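Local coordinates for HTH-type transcriptional regulator YgaV (Escherichia coli K12, PDB 3CUO), which regulates gene expression on a large scale in response to sulfide, binding DNA and acting as both repressor and activator, at the interface of chains A and B. Sequence-based numbering; all coordinates share one arbitrary frame. Chains: chain A/B, Uncharacterized HTH-type transcriptional regulator ygaV.

The interface of chains A and B. Residues chain A 93-94, 97-98; chain B 6-7, 10.
Where the N-terminal segment of one YgaV chain lies against the last helix of the other, the two-fold pair, probably the dimer usual for ArsR-family regulators, illustrates how a contact can be built from shape and apolar surface: its polar atoms pair with nothing polar across the boundary. B:Leu7 is its central side chain, and its two methyl branches divide the work. CD1 meets the thiol sulphur SG of A:Cys98 at 3.4 Å and the helix backbone at CA of A:Lys94 at 3.6 Å, while CD2 lies 4.0 Å from CB of A:Leu93. An alanine here would remove both branches and would probably loosen the hold of the N-terminal segment on the partner's helix end. On one flank, A:Lys94 crosses B:Gln6 obliquely, aliphatic stem against amide tip, with CD 3.2 Å from the carboxamide oxygen OE1. On the other, CB of B:Ser10 lies 3.7 Å from CB of A:Tyr97 and stands above the plane of the ring, just beyond its CG and CD1 side.

The torsions fit these positions. The chi1 of B:Leu7, -135°, is away from a staggered value. The SG of A:Cys98 stands anti to its own carbonyl carbon (chi1 -56°), which sets it against CD1 of B:Leu7 and, from a different side, the backbone O of B:Gln6, 3.4 Å from SG. Bends at chi3 of A:Lys94 (-110°) and chi2 of B:Gln6 accompany the oblique crossing. Behind the contact, CD2 of A:Leu93 sits in plane at the edge of the A:Tyr97 ring, one helical turn apart, and may help to set its orientation.

A:Leu93, A:Lys94 and A:Tyr97 close helix 84-97, with A:Cys98 just beyond; helix 2-7 and the short helical turn 8-10 supply the opposing side. Two-fold symmetry repeats the patch with the chains exchanged, at a distance in sequence from the helix-turn-helix.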
ATOM      1  N   LEU A  93      -3.194  -4.018   7.776  1.00 40.72           N
ATOM      2  CA  LEU A  93      -2.567  -2.897   8.456  1.00 43.31           C
ATOM      3  C   LEU A  93      -2.912  -2.929   9.954  1.00 43.98           C
ATOM      4  O   LEU A  93      -2.072  -2.707  10.817  1.00 43.89           O
ATOM      5  CB  LEU A  93      -2.970  -1.580   7.822  1.00 43.02           C
ATOM      6  CG  LEU A  93      -2.426  -1.270   6.430  1.00 43.13           C
ATOM      7  CD1 LEU A  93      -3.052  -0.005   5.969  1.00 41.55           C
ATOM      8  CD2 LEU A  93      -0.961  -1.111   6.407  1.00 37.38           C
ATOM      9  N   LYS A  94      -4.175  -3.182  10.259  1.00 46.88           N
ATOM     10  CA  LYS A  94      -4.586  -3.470  11.639  1.00 48.86           C
ATOM     11  C   LYS A  94      -3.716  -4.503  12.339  1.00 48.57           C
ATOM     12  O   LYS A  94      -3.192  -4.212  13.408  1.00 49.49           O
ATOM     13  CB  LYS A  94      -6.091  -3.827  11.757  1.00 48.73           C
ATOM     14  CG  LYS A  94      -7.007  -2.645  11.447  1.00 54.45           C
ATOM     15  CD  LYS A  94      -8.578  -3.005  11.494  1.00 53.68           C
ATOM     16  CE  LYS A  94      -9.280  -2.997  10.117  1.00 58.77           C
ATOM     17  NZ  LYS A  94     -10.675  -3.689   9.991  1.00 58.27           N
ATOM     18  N   TYR A  97      -0.047  -3.000  12.825  1.00 50.16           N
ATOM     19  CA  TYR A  97       0.123  -1.804  13.644  1.00 52.34           C
ATOM     20  C   TYR A  97      -0.645  -1.806  14.944  1.00 54.36           C
ATOM     21  O   TYR A  97      -0.426  -0.936  15.758  1.00 55.72           O
ATOM     22  CB  TYR A  97      -0.279  -0.577  12.847  1.00 50.41           C
ATOM     23  CG  TYR A  97       0.683  -0.286  11.747  1.00 49.24           C
ATOM     24  CD1 TYR A  97       1.933   0.241  12.037  1.00 49.47           C
ATOM     25  CD2 TYR A  97       0.367  -0.547  10.413  1.00 49.19           C
ATOM     26  CE1 TYR A  97       2.831   0.513  11.048  1.00 49.18           C
ATOM     27  CE2 TYR A  97       1.282  -0.308   9.403  1.00 50.02           C
ATOM     28  CZ  TYR A  97       2.524   0.258   9.740  1.00 49.81           C
ATOM     29  OH  TYR A  97       3.468   0.520   8.764  1.00 47.02           O
ATOM     30  N   CYS A  98      -1.549  -2.760  15.129  1.00 57.20           N
ATOM     31  CA  CYS A  98      -2.402  -2.818  16.332  1.00 58.59           C
ATOM     32  C   CYS A  98      -2.105  -4.106  17.106  1.00 60.09           C
ATOM     33  O   CYS A  98      -2.372  -5.213  16.610  1.00 61.66           O
ATOM     34  CB  CYS A  98      -3.902  -2.743  15.963  1.00 59.49           C
ATOM     35  SG  CYS A  98      -4.393  -1.228  14.956  1.00 65.83           S
TER
ATOM     36  N   GLN B   6      -8.928   2.050  16.087  1.00 62.99           N
ATOM     37  CA  GLN B   6      -7.821   1.086  16.021  1.00 63.05           C
ATOM     38  C   GLN B   6      -6.588   1.732  15.374  1.00 62.17           C
ATOM     39  O   GLN B   6      -5.542   1.831  16.017  1.00 62.88           O
ATOM     40  CB  GLN B   6      -8.213  -0.216  15.289  1.00 63.37           C
ATOM     41  CG  GLN B   6      -8.802  -1.312  16.195  1.00 65.21           C
ATOM     42  CD  GLN B   6      -9.936  -2.140  15.537  1.00 66.14           C
ATOM     43  OE1 GLN B   6      -9.791  -2.670  14.429  1.00 70.68           O
ATOM     44  NE2 GLN B   6     -11.084  -2.239  16.235  1.00 71.62           N
ATOM     45  N   LEU B   7      -6.739   2.230  14.147  1.00 59.83           N
ATOM     46  CA  LEU B   7      -5.609   2.510  13.279  1.00 58.44           C
ATOM     47  C   LEU B   7      -5.115   3.958  13.254  1.00 56.03           C
ATOM     48  O   LEU B   7      -4.050   4.220  12.723  1.00 51.85           O
ATOM     49  CB  LEU B   7      -5.979   2.071  11.832  1.00 59.25           C
ATOM     50  CG  LEU B   7      -4.964   1.284  10.994  1.00 60.20           C
ATOM     51  CD1 LEU B   7      -4.473   0.102  11.787  1.00 62.92           C
ATOM     52  CD2 LEU B   7      -5.551   0.827   9.636  1.00 59.86           C
ATOM     53  N   SER B  10      -1.515   5.183  14.020  1.00 50.18           N
ATOM     54  CA  SER B  10      -0.486   4.615  13.140  1.00 50.02           C
ATOM     55  C   SER B  10      -0.663   5.031  11.648  1.00 48.44           C
ATOM     56  O   SER B  10       0.008   4.507  10.773  1.00 47.30           O
ATOM     57  CB  SER B  10      -0.518   3.081  13.257  1.00 50.50           C
ATOM     58  OG  SER B  10      -0.643   2.629  14.599  1.00 54.35           O
TER